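Transcriptional regulator, TetR family (Agrobacterium tumefaciens, PDB 2G7S) probably binds operator DNA as a homodimer and regulates transcription, with its larger C-terminal helical domain likely serving to sense a ligand, as in relatives. Local coordinates at residues Ile21-Tyr26 and Leu108-Glu112; Val60-Arg64 and Glu123-His127; Gln84-Tyr88 and Trp134-Leu139. One frame throughout, in Å; residues are numbered along the deposited sequence.

Interaction 1 of 3, residues Ile21-Tyr26 and Leu108-Glu112; sequences IIRGGY and LLASE
The backbone N of Tyr26 donates an almost straight hydrogen bond to Glu112 OE1, with N to OE1 2.8 Å and an N-H...O angle of 176°. The acceptor uses its syn lone pair, on the side of OE2, and the extended glutamate chain (chi2 174°) carries the carboxylate across to the turn. A water lies between the other oxygen and the helix end, 2.6 Å from Glu112 OE2 and 2.8 Å from Gly24 O, so both carboxylate oxygens have a polar neighbour at this buried site. Gly25 is where the chain leaves the helix, with a positive phi of 83°. Lacking a side chain, it lets the carboxylate lie against its backbone, Gly25 CA being 3.5 Å from Glu112 OE2.

Beside this polar link, Leu108 reaches over the end of the helix with its two methyls divided. Leu108 CD1 sits 3.2 Å from Ile22 O, whereas CD2 faces the backbone of Gly25. Leu109 CD2 touches two side chains: it meets Tyr26 CB at 3.9 Å, and Ile21 CD1 at 4.0 Å with the isoleucine crossing it at about a right angle.

The contact fastens the C-terminal end of helix 6-24, in the DNA-binding part, to short helix 105-110 and the turn after it. Val56 of helix 52-77 touches both Ile21 and Tyr26, Val124 of helix 118-144 packs on Ala110, and Leu170 of the second subunit lies against Ala110.

Interaction 2 of 3, residues Val60-Arg64 and Glu123-His127; sequences VSQYR and EVRAH
A bend in each chain brings Arg64 and Glu123 together: Arg64 turns at chi3 (65°) as it reaches across to helix 118-144, and Glu123 folds at chi2 (-76°) so that its carboxylate swings toward the other helix. The resulting salt bridge is long, 3.3 Å from Arg64 NH1 to Glu123 OE1, and its hydrogen bond is weak. OE1 meets the guanidinium at its edge, near the plane, while one face of the group rests on the backbone around Ala126 and His127. Arg64 is modelled in two conformers, and the bridge described belongs to one of them. The same carboxylate oxygen also takes a hydrogen bond from a water, 3.0 Å from Glu123 OE1, that stands 2.8 Å from Ser61 OG.

Farther inside, polar contact gives way to packing. Val60 CG1 presses on Glu123 CB at 3.6 Å, the two side chains running past each other in opposite senses. Tyr63 CE2 approaches one face of the imidazole, 4.2 Å from His127 CE1, with the rings mutually oblique. Cys106 of helix 105-110 touches both Val60 and His127 on this inner side.

The short helical segments run nearly parallel, at 13° with axes 10.0 Å apart. Such side-by-side packing joins helix 52-77, which in TetR-family proteins connects the DNA-binding helices to the regulatory domain, to long helix 118-144 of that domain's all-helical core.

Interaction 3 of 3, residues Gln84-Tyr88 and Trp134-Leu139; sequences QLRAY and WLTAVL
Apolar packing dominates, and Leu85 is at its centre, touching three side chains of the other helix. Leu85 CG meets Val138 CG1 at 3.6 Å as the two residues pass in opposite directions. The leucine's own methyls then diverge: CD2 lies 3.7 Å from Leu135 CD2, and CD1 lies 3.9 Å from Leu139 CD2, where the two side chains cross at about a right angle. Leu85 thus fits among residues from successive turns.

The aromatic contact is looser. Tyr88 CG and Trp134 CZ3 are 4.2 Å apart, with the ring planes inclined at 55°. Trp134 has its CG anti to the backbone N (chi1 -178°), which sends the indole out toward helix 81-98 and lets Val138 CG2 sit over the centre of one of its faces. The opposing helix therefore meets indole and valine as a joined surface.

The polar atoms here find their partners outside the two segments. Gln84 OE1 rests against the valine, 3.7 Å from Val138 CG1, but is hydrogen-bonded to Arg141, and its NE2 binds the carbonyl of Ile78. Trp134 NE1 is likewise satisfied by Glu75 of helix 52-77.

Here helices 81-98 and 118-144 run roughly antiparallel, the axes of their short segments at 143° and 11.2 Å apart at closest approach. Phe161 of helix 154-173, touching Tyr88 and Leu135, and Leu189 of helix 180-192, touching Leu85, extend this layer into the helical bundle of the TetR-family C-terminal domain.

Interactions 1 and 2 form one continuous region: their centres are 13 Å apart, and Leu109 CD1 touches Val60 CG2 at 3.6 Å while Leu109 CB meets Val124 CG2 at 3.7 Å. Through Leu109, the junction at the end of helix 6-24 is in direct touch with the pairing of helices 52-77 and 118-144. Interaction 3 uses helix 118-144 again, farther along, with its centre about 19 Å from that of interaction 2 and the nearest atoms about 6 Å apart. It lies across the chain's centre from interaction 1, about 25 Å between centres. Helix 118-144 thus takes part both near the domain junction and in the C-terminal bundle.

Interaction 1 of 3, residues Ile21-Tyr26 and Leu108-Glu112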
ATOM      1  N   ILE A  21      -6.823  11.190  -8.062  1.00 10.10           N
ATOM      2  CA  ILE A  21      -6.540   9.785  -7.929  1.00  9.99           C
ATOM      3  C   ILE A  21      -5.548   9.522  -6.764  1.00  8.99           C
ATOM      4  O   ILE A  21      -5.616   8.442  -6.106  1.00 10.02           O
ATOM      5  CB  ILE A  21      -6.079   9.198  -9.260  1.00 10.73           C
ATOM      6  CG1 ILE A  21      -6.595   7.826  -9.518  1.00 14.24           C
ATOM      7  CG2 ILE A  21      -4.657   9.552  -9.565  1.00 14.16           C
ATOM      8  CD1 ILE A  21      -6.427   7.325 -10.965  1.00 15.31           C
ATOM      9  N   ILE A  22      -4.651  10.483  -6.501  1.00  7.66           N
ATOM     10  CA  ILE A  22      -3.737  10.323  -5.378  1.00  7.94           C
ATOM     11  C   ILE A  22      -4.431  10.396  -4.029  1.00  8.13           C
ATOM     12  O   ILE A  22      -3.914   9.888  -3.002  1.00  8.76           O
ATOM     13  CB  ILE A  22      -2.549  11.319  -5.570  1.00  9.92           C
ATOM     14  CG1 ILE A  22      -1.706  10.873  -6.743  1.00 11.11           C
ATOM     15  CG2 ILE A  22      -1.675  11.388  -4.311  1.00 13.14           C
ATOM     16  CD1 ILE A  22      -0.774  12.009  -7.201  1.00 15.25           C
ATOM     17  N   ARG A  23      -5.616  10.994  -3.986  0.50  8.83           N
ATOM     18  CA  ARG A  23      -6.358  11.005  -2.737  0.50  9.86           C
ATOM     19  C   ARG A  23      -7.040   9.697  -2.398  0.50  9.88           C
ATOM     20  O   ARG A  23      -7.184   9.337  -1.231  0.50  9.38           O
ATOM     21  CB  ARG A  23      -7.398  12.125  -2.720  0.50 10.97           C
ATOM     22  CG  ARG A  23      -6.761  13.528  -2.610  0.50 13.64           C
ATOM     23  CD  ARG A  23      -7.634  14.568  -3.244  0.50 20.31           C
ATOM     24  NE  ARG A  23      -9.070  14.477  -2.977  0.50 24.57           N
ATOM     25  CZ  ARG A  23      -9.952  14.013  -3.863  0.50 24.96           C
ATOM     26  NH1 ARG A  23      -9.520  13.530  -4.997  0.50 29.53           N
ATOM     27  NH2 ARG A  23     -11.255  14.020  -3.620  0.50 20.78           N
ATOM     28  N   GLY A  24      -7.557   9.012  -3.418  1.00 11.05           N
ATOM     29  CA  GLY A  24      -8.425   7.850  -3.135  1.00 12.07           C
ATOM     30  C   GLY A  24      -8.490   6.772  -4.174  1.00 11.06           C
ATOM     31  O   GLY A  24      -9.374   5.951  -4.014  1.00 12.57           O
ATOM     32  N   GLY A  25      -7.654   6.798  -5.218  1.00  9.85           N
ATOM     33  CA  GLY A  25      -7.657   5.759  -6.215  1.00 10.88           C
ATOM     34  C   GLY A  25      -8.724   5.916  -7.299  1.00  8.85           C
ATOM     35  O   GLY A  25      -9.467   6.912  -7.397  1.00  9.97           O
ATOM     36  N   TYR A  26      -8.829   4.869  -8.092  1.00  8.26           N
ATOM     37  CA  TYR A  26      -9.573   4.911  -9.342  1.00  9.17           C
ATOM     38  C   TYR A  26     -11.041   5.294  -9.136  1.00  8.31           C
ATOM     39  O   TYR A  26     -11.646   5.988  -9.958  1.00 10.37           O
ATOM     40  CB  TYR A  26      -9.516   3.518  -9.942  1.00  9.28           C
ATOM     41  CG  TYR A  26     -10.077   3.470 -11.346  1.00  9.74           C
ATOM     42  CD1 TYR A  26      -9.291   3.842 -12.437  1.00 10.34           C
ATOM     43  CD2 TYR A  26     -11.395   3.001 -11.594  1.00 11.35           C
ATOM     44  CE1 TYR A  26      -9.811   3.786 -13.756  1.00 11.77           C
ATOM     45  CE2 TYR A  26     -11.892   2.955 -12.930  1.00 12.17           C
ATOM     46  CZ  TYR A  26     -11.097   3.375 -13.977  1.00 11.27           C
ATOM     47  OH  TYR A  26     -11.563   3.359 -15.263  1.00 13.23           O
ATOM     48  N   LEU A 108      -0.682   3.405  -5.300  1.00  6.53           N
ATOM     49  CA  LEU A 108      -2.049   3.464  -4.831  1.00  6.91           C
ATOM     50  C   LEU A 108      -2.922   2.561  -5.705  1.00  6.88           C
ATOM     51  O   LEU A 108      -3.740   1.780  -5.209  1.00  8.26           O
ATOM     52  CB  LEU A 108      -2.564   4.969  -4.781  1.00  8.69           C
ATOM     53  CG  LEU A 108      -3.666   5.256  -3.691  1.00  9.98           C
ATOM     54  CD1 LEU A 108      -3.855   6.757  -3.513  1.00 12.81           C
ATOM     55  CD2 LEU A 108      -4.982   4.566  -3.830  1.00 17.99           C
ATOM     56  N   LEU A 109      -2.814   2.740  -7.028  1.00  6.47           N
ATOM     57  CA  LEU A 109      -3.654   1.924  -7.910  1.00  5.95           C
ATOM     58  C   LEU A 109      -3.345   0.430  -7.715  1.00  6.44           C
ATOM     59  O   LEU A 109      -4.242  -0.374  -7.915  1.00  7.71           O
ATOM     60  CB  LEU A 109      -3.423   2.310  -9.363  1.00  7.13           C
ATOM     61  CG  LEU A 109      -4.040   3.664  -9.762  1.00  8.72           C
ATOM     62  CD1 LEU A 109      -3.519   4.116 -11.131  1.00 10.02           C
ATOM     63  CD2 LEU A 109      -5.597   3.625  -9.815  1.00 11.99           C
ATOM     64  N   ALA A 110      -2.085   0.085  -7.414  1.00  6.94           N
ATOM     65  CA  ALA A 110      -1.801  -1.342  -7.271  1.00  7.07           C
ATOM     66  C   ALA A 110      -2.654  -1.989  -6.202  1.00  6.68           C
ATOM     67  O   ALA A 110      -2.957  -3.173  -6.304  1.00  8.31           O
ATOM     68  CB  ALA A 110      -0.304  -1.528  -6.940  1.00  7.78           C
ATOM     69  N   SER A 111      -3.053  -1.244  -5.164  0.50  6.44           N
ATOM     70  CA  SER A 111      -3.833  -1.873  -4.107  0.50  6.98           C
ATOM     71  C   SER A 111      -5.230  -2.199  -4.568  0.50  6.91           C
ATOM     72  O   SER A 111      -5.964  -2.877  -3.843  0.50  7.45           O
ATOM     73  CB  SER A 111      -3.964  -0.944  -2.917  0.50  5.37           C
ATOM     74  OG  SER A 111      -4.769   0.190  -3.253  0.50  5.60           O
ATOM     75  N   GLU A 112      -5.607  -1.667  -5.724  1.00  6.73           N
ATOM     76  CA  GLU A 112      -6.998  -1.879  -6.231  1.00  7.83           C
ATOM     77  C   GLU A 112      -7.020  -2.748  -7.494  1.00  7.59           C
ATOM     78  O   GLU A 112      -8.060  -2.820  -8.186  1.00  8.29           O
ATOM     79  CB  GLU A 112      -7.607  -0.542  -6.647  1.00 12.23           C
ATOM     80  CG  GLU A 112      -7.465   0.529  -5.796  1.00 16.65           C
ATOM     81  CD  GLU A 112      -7.989   1.861  -6.365  1.00 13.70           C
ATOM     82  OE1 GLU A 112      -7.640   2.423  -7.429  1.00 13.21           O
ATOM     83  OE2 GLU A 112      -8.572   2.463  -5.533  1.00 21.52           O
TER
HETATM   84  O   HOH W   1     -10.740   3.934  -5.456  1.00 10.05           O

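Interaction 2 of 3, residues Val60-Arg64 and Glu123-His127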
ATOM      1  N   VAL A  60      -1.582   7.632 -16.077  1.00  8.87           N
ATOM      2  CA  VAL A  60      -0.502   6.804 -15.512  1.00  8.93           C
ATOM      3  C   VAL A  60       0.683   6.803 -16.476  1.00  9.44           C
ATOM      4  O   VAL A  60       1.831   6.856 -16.011  1.00  9.60           O
ATOM      5  CB  VAL A  60      -0.983   5.396 -15.259  1.00  8.79           C
ATOM      6  CG1 VAL A  60       0.147   4.512 -14.857  1.00 10.16           C
ATOM      7  CG2 VAL A  60      -2.121   5.412 -14.174  1.00 10.71           C
ATOM      8  N   SER A  61       0.438   6.737 -17.819  1.00  9.32           N
ATOM      9  CA  SER A  61       1.597   6.756 -18.747  1.00 10.25           C
ATOM     10  C   SER A  61       2.413   8.067 -18.553  1.00 11.11           C
ATOM     11  O   SER A  61       3.673   8.032 -18.499  1.00 12.86           O
ATOM     12  CB  SER A  61       1.056   6.695 -20.198  1.00 12.32           C
ATOM     13  OG  SER A  61       2.116   6.773 -21.092  1.00 16.91           O
ATOM     14  N   GLN A  62       1.730   9.191 -18.351  1.00 11.62           N
ATOM     15  CA  GLN A  62       2.437  10.488 -18.179  1.00 11.70           C
ATOM     16  C   GLN A  62       3.164  10.461 -16.818  1.00 12.00           C
ATOM     17  O   GLN A  62       4.296  11.000 -16.684  1.00 13.99           O
ATOM     18  CB  GLN A  62       1.391  11.608 -18.156  1.00 13.47           C
ATOM     19  CG  GLN A  62       1.938  13.027 -17.901  1.00 18.21           C
ATOM     20  CD  GLN A  62       0.750  13.978 -17.881  1.00 25.40           C
ATOM     21  OE1 GLN A  62      -0.007  14.072 -16.890  1.00 25.95           O
ATOM     22  NE2 GLN A  62       0.528  14.631 -18.996  1.00 28.39           N
ATOM     23  N   TYR A  63       2.514   9.905 -15.792  1.00 11.59           N
ATOM     24  CA  TYR A  63       3.139   9.871 -14.441  1.00 11.68           C
ATOM     25  C   TYR A  63       4.443   9.019 -14.538  1.00 12.03           C
ATOM     26  O   TYR A  63       5.476   9.372 -13.953  1.00 12.19           O
ATOM     27  CB  TYR A  63       2.159   9.177 -13.453  1.00 12.72           C
ATOM     28  CG  TYR A  63       2.861   8.837 -12.176  1.00 11.22           C
ATOM     29  CD1 TYR A  63       3.033   9.829 -11.177  1.00 15.89           C
ATOM     30  CD2 TYR A  63       3.325   7.524 -11.933  1.00 11.85           C
ATOM     31  CE1 TYR A  63       3.678   9.508  -9.983  1.00 15.05           C
ATOM     32  CE2 TYR A  63       3.940   7.187 -10.678  1.00 11.78           C
ATOM     33  CZ  TYR A  63       4.127   8.194  -9.748  1.00 14.52           C
ATOM     34  OH  TYR A  63       4.775   7.957  -8.519  1.00 15.65           O
ATOM     35  N   ARG A  64       4.384   7.889 -15.228  0.50 11.66           N
ATOM     36  CA  ARG A  64       5.563   7.048 -15.326  0.50 12.03           C
ATOM     37  C   ARG A  64       6.640   7.812 -16.101  0.50 13.54           C
ATOM     38  O   ARG A  64       7.800   7.861 -15.664  0.50 13.45           O
ATOM     39  CB  ARG A  64       5.235   5.753 -15.999  0.50 11.38           C
ATOM     40  CG  ARG A  64       4.371   4.884 -15.103  0.50  9.41           C
ATOM     41  CD  ARG A  64       3.977   3.641 -15.917  0.50 11.91           C
ATOM     42  NE  ARG A  64       5.182   2.865 -16.207  0.50 10.50           N
ATOM     43  CZ  ARG A  64       5.314   2.022 -17.236  0.50 13.50           C
ATOM     44  NH1 ARG A  64       4.312   1.800 -18.115  0.50 12.45           N
ATOM     45  NH2 ARG A  64       6.481   1.388 -17.406  0.50 16.07           N
ATOM     46  N   GLU A 123      -0.450  -0.662 -17.179  1.00  9.58           N
ATOM     47  CA  GLU A 123       0.395   0.505 -16.915  1.00  9.21           C
ATOM     48  C   GLU A 123       0.965   0.487 -15.484  1.00  9.27           C
ATOM     49  O   GLU A 123       2.161   0.792 -15.251  1.00 10.25           O
ATOM     50  CB  GLU A 123      -0.413   1.793 -17.112  1.00 11.67           C
ATOM     51  CG  GLU A 123      -0.754   2.097 -18.586  1.00 13.55           C
ATOM     52  CD  GLU A 123       0.423   2.632 -19.390  1.00 17.06           C
ATOM     53  OE1 GLU A 123       1.373   3.148 -18.783  1.00 21.51           O
ATOM     54  OE2 GLU A 123       0.350   2.551 -20.646  1.00 23.80           O
ATOM     55  N   VAL A 124       0.131   0.085 -14.553  1.00  8.09           N
ATOM     56  CA  VAL A 124       0.583   0.051 -13.129  1.00  8.02           C
ATOM     57  C   VAL A 124       1.692  -0.989 -12.976  1.00  7.96           C
ATOM     58  O   VAL A 124       2.736  -0.729 -12.330  1.00  9.08           O
ATOM     59  CB  VAL A 124      -0.604  -0.267 -12.210  1.00  9.02           C
ATOM     60  CG1 VAL A 124      -0.141  -0.501 -10.775  1.00  9.33           C
ATOM     61  CG2 VAL A 124      -1.598   0.926 -12.279  1.00 10.13           C
ATOM     62  N   ARG A 125       1.494  -2.179 -13.524  1.00  9.94           N
ATOM     63  CA  ARG A 125       2.520  -3.220 -13.355  1.00 10.85           C
ATOM     64  C   ARG A 125       3.789  -2.808 -14.044  1.00 11.78           C
ATOM     65  O   ARG A 125       4.879  -3.134 -13.533  1.00 12.85           O
ATOM     66  CB  ARG A 125       1.982  -4.585 -13.849  1.00 11.89           C
ATOM     67  CG  ARG A 125       0.930  -5.190 -12.932  1.00 13.45           C
ATOM     68  CD  ARG A 125       0.360  -6.522 -13.406  1.00 15.74           C
ATOM     69  NE  ARG A 125      -0.357  -7.114 -12.258  1.00 16.30           N
ATOM     70  CZ  ARG A 125      -1.347  -8.019 -12.307  1.00 15.78           C
ATOM     71  NH1 ARG A 125      -1.829  -8.516 -11.199  1.00 16.99           N
ATOM     72  NH2 ARG A 125      -1.916  -8.319 -13.490  1.00 19.57           N
ATOM     73  N   ALA A 126       3.711  -2.098 -15.166  1.00 12.00           N
ATOM     74  CA  ALA A 126       4.907  -1.655 -15.879  1.00 13.08           C
ATOM     75  C   ALA A 126       5.728  -0.693 -15.010  1.00 11.88           C
ATOM     76  O   ALA A 126       6.985  -0.704 -15.076  1.00 12.20           O
ATOM     77  CB  ALA A 126       4.525  -1.017 -17.210  1.00 14.28           C
ATOM     78  N   HIS A 127       5.050   0.154 -14.228  1.00 10.18           N
ATOM     79  CA  HIS A 127       5.816   1.031 -13.341  1.00  8.75           C
ATOM     80  C   HIS A 127       6.576   0.182 -12.289  1.00  7.68           C
ATOM     81  O   HIS A 127       7.724   0.457 -11.983  1.00  8.48           O
ATOM     82  CB  HIS A 127       4.870   1.932 -12.599  1.00  9.19           C
ATOM     83  CG  HIS A 127       5.546   2.702 -11.518  1.00  8.60           C
ATOM     84  ND1 HIS A 127       6.384   3.766 -11.772  1.00 10.54           N
ATOM     85  CD2 HIS A 127       5.547   2.514 -10.165  1.00  8.14           C
ATOM     86  CE1 HIS A 127       6.855   4.224 -10.621  1.00 10.83           C
ATOM     87  NE2 HIS A 127       6.386   3.468  -9.626  1.00  9.08           N
TER
HETATM   88  O   HOH W   2       3.292   4.281 -20.716  1.00 31.62           O

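Interaction 3 of 3, residues Gln84-Tyr88 and Trp134-Leu139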
ATOM      1  N   GLN A  84      22.572   8.071  -4.960  1.00  8.51           N
ATOM      2  CA  GLN A  84      21.359   8.067  -5.818  1.00  9.23           C
ATOM      3  C   GLN A  84      20.168   7.511  -5.025  1.00  8.21           C
ATOM      4  O   GLN A  84      19.067   8.103  -5.090  1.00  8.69           O
ATOM      5  CB  GLN A  84      21.614   7.154  -7.059  1.00  9.25           C
ATOM      6  CG  GLN A  84      22.684   7.818  -8.006  1.00 10.17           C
ATOM      7  CD  GLN A  84      23.169   6.848  -9.082  1.00 11.90           C
ATOM      8  OE1 GLN A  84      22.803   5.661  -9.123  1.00 16.41           O
ATOM      9  NE2 GLN A  84      23.988   7.364  -9.972  1.00 14.69           N
ATOM     10  N   LEU A  85      20.382   6.428  -4.259  1.00  7.79           N
ATOM     11  CA  LEU A  85      19.265   5.909  -3.447  1.00  7.80           C
ATOM     12  C   LEU A  85      18.886   6.953  -2.374  1.00  7.11           C
ATOM     13  O   LEU A  85      17.669   7.133  -2.109  1.00  7.92           O
ATOM     14  CB  LEU A  85      19.624   4.601  -2.771  1.00  8.80           C
ATOM     15  CG  LEU A  85      20.016   3.506  -3.748  1.00 10.45           C
ATOM     16  CD1 LEU A  85      20.545   2.317  -2.926  1.00 12.55           C
ATOM     17  CD2 LEU A  85      18.771   3.088  -4.544  1.00 12.97           C
ATOM     18  N   ARG A  86      19.874   7.602  -1.776  1.00  7.94           N
ATOM     19  CA  ARG A  86      19.533   8.564  -0.719  1.00  8.89           C
ATOM     20  C   ARG A  86      18.739   9.738  -1.336  1.00  7.98           C
ATOM     21  O   ARG A  86      17.775  10.285  -0.715  1.00  8.18           O
ATOM     22  CB  ARG A  86      20.826   9.157  -0.111  1.00  9.25           C
ATOM     23  CG  ARG A  86      20.559   9.939   1.232  1.00 10.86           C
ATOM     24  CD  ARG A  86      21.818  10.731   1.730  1.00 12.47           C
ATOM     25  NE  ARG A  86      22.995   9.870   1.681  1.00 11.89           N
ATOM     26  CZ  ARG A  86      23.262   8.937   2.582  1.00 12.78           C
ATOM     27  NH1 ARG A  86      22.457   8.808   3.657  1.00 12.34           N
ATOM     28  NH2 ARG A  86      24.334   8.115   2.443  1.00 14.49           N
ATOM     29  N   ALA A  87      19.111  10.156  -2.555  1.00  7.80           N
ATOM     30  CA  ALA A  87      18.392  11.273  -3.182  1.00  8.34           C
ATOM     31  C   ALA A  87      16.976  10.865  -3.581  1.00  7.51           C
ATOM     32  O   ALA A  87      16.052  11.689  -3.543  1.00  8.92           O
ATOM     33  CB  ALA A  87      19.153  11.780  -4.442  1.00  9.21           C
ATOM     34  N   TYR A  88      16.787   9.611  -3.954  1.00  7.54           N
ATOM     35  CA  TYR A  88      15.421   9.107  -4.264  1.00  7.34           C
ATOM     36  C   TYR A  88      14.543   9.151  -2.998  1.00  7.03           C
ATOM     37  O   TYR A  88      13.369   9.600  -3.067  1.00  8.49           O
ATOM     38  CB  TYR A  88      15.597   7.685  -4.858  1.00  7.24           C
ATOM     39  CG  TYR A  88      14.308   6.931  -4.986  1.00  7.13           C
ATOM     40  CD1 TYR A  88      13.392   7.208  -5.965  1.00  9.63           C
ATOM     41  CD2 TYR A  88      14.008   5.922  -4.110  1.00 10.16           C
ATOM     42  CE1 TYR A  88      12.155   6.457  -6.048  1.00  8.00           C
ATOM     43  CE2 TYR A  88      12.828   5.206  -4.192  1.00 11.76           C
ATOM     44  CZ  TYR A  88      11.922   5.464  -5.131  1.00  7.63           C
ATOM     45  OH  TYR A  88      10.752   4.718  -5.221  1.00 10.34           O
ATOM     46  N   TRP A 134      15.254  -0.172 -12.177  1.00  8.05           N
ATOM     47  CA  TRP A 134      16.167   0.942 -11.859  1.00  8.22           C
ATOM     48  C   TRP A 134      16.883   0.710 -10.554  1.00  7.55           C
ATOM     49  O   TRP A 134      18.119   0.869 -10.465  1.00  8.09           O
ATOM     50  CB  TRP A 134      15.390   2.290 -11.826  1.00  9.06           C
ATOM     51  CG  TRP A 134      16.313   3.457 -11.557  1.00  8.93           C
ATOM     52  CD1 TRP A 134      17.152   4.028 -12.496  1.00 12.34           C
ATOM     53  CD2 TRP A 134      16.523   4.188 -10.332  1.00  9.20           C
ATOM     54  NE1 TRP A 134      17.884   5.038 -11.913  1.00 13.90           N
ATOM     55  CE2 TRP A 134      17.511   5.165 -10.592  1.00 12.04           C
ATOM     56  CE3 TRP A 134      15.989   4.118  -9.058  1.00  9.99           C
ATOM     57  CZ2 TRP A 134      17.935   6.087  -9.623  1.00 12.43           C
ATOM     58  CZ3 TRP A 134      16.434   5.059  -8.085  1.00 11.39           C
ATOM     59  CH2 TRP A 134      17.416   5.990  -8.388  1.00 11.41           C
ATOM     60  N   LEU A 135      16.140   0.392  -9.511  1.00  6.81           N
ATOM     61  CA  LEU A 135      16.777   0.161  -8.198  1.00  6.79           C
ATOM     62  C   LEU A 135      17.794  -0.995  -8.298  1.00  5.97           C
ATOM     63  O   LEU A 135      18.842  -0.962  -7.651  1.00  7.40           O
ATOM     64  CB  LEU A 135      15.675  -0.195  -7.158  1.00  7.13           C
ATOM     65  CG  LEU A 135      14.761   0.975  -6.808  1.00  6.53           C
ATOM     66  CD1 LEU A 135      13.575   0.405  -6.045  1.00  8.49           C
ATOM     67  CD2 LEU A 135      15.510   2.030  -5.931  1.00  9.27           C
ATOM     68  N   THR A 136      17.449  -2.028  -9.049  1.00  6.73           N
ATOM     69  CA  THR A 136      18.358  -3.174  -9.191  1.00  6.20           C
ATOM     70  C   THR A 136      19.666  -2.699  -9.810  1.00  6.86           C
ATOM     71  O   THR A 136      20.748  -3.065  -9.352  1.00  8.09           O
ATOM     72  CB  THR A 136      17.705  -4.294 -10.086  1.00  6.94           C
ATOM     73  OG1 THR A 136      16.556  -4.821  -9.412  1.00  7.71           O
ATOM     74  CG2 THR A 136      18.701  -5.457 -10.389  1.00  8.06           C
ATOM     75  N   ALA A 137      19.565  -1.893 -10.873  1.00  7.32           N
ATOM     76  CA  ALA A 137      20.778  -1.386 -11.532  1.00  7.93           C
ATOM     77  C   ALA A 137      21.590  -0.475 -10.600  1.00  7.78           C
ATOM     78  O   ALA A 137      22.840  -0.557 -10.624  1.00  9.92           O
ATOM     79  CB  ALA A 137      20.431  -0.719 -12.838  1.00  9.03           C
ATOM     80  N   VAL A 138      20.948   0.374  -9.797  1.00  7.78           N
ATOM     81  CA  VAL A 138      21.681   1.226  -8.873  1.00  8.00           C
ATOM     82  C   VAL A 138      22.396   0.326  -7.863  1.00  8.12           C
ATOM     83  O   VAL A 138      23.615   0.548  -7.566  1.00  8.52           O
ATOM     84  CB  VAL A 138      20.723   2.143  -8.102  1.00  9.19           C
ATOM     85  CG1 VAL A 138      21.479   2.923  -6.988  1.00 11.31           C
ATOM     86  CG2 VAL A 138      20.046   3.097  -9.115  1.00 12.72           C
ATOM     87  N   LEU A 139      21.697  -0.685  -7.303  1.00  7.50           N
ATOM     88  CA  LEU A 139      22.362  -1.548  -6.326  1.00  7.09           C
ATOM     89  C   LEU A 139      23.571  -2.304  -6.971  1.00  7.41           C
ATOM     90  O   LEU A 139      24.614  -2.480  -6.339  1.00  8.01           O
ATOM     91  CB  LEU A 139      21.326  -2.531  -5.734  1.00  8.34           C
ATOM     92  CG  LEU A 139      20.313  -1.796  -4.827  1.00  6.68           C
ATOM     93  CD1 LEU A 139      19.156  -2.718  -4.639  1.00 10.06           C
ATOM     94  CD2 LEU A 139      20.934  -1.491  -3.463  1.00  9.73           C
TER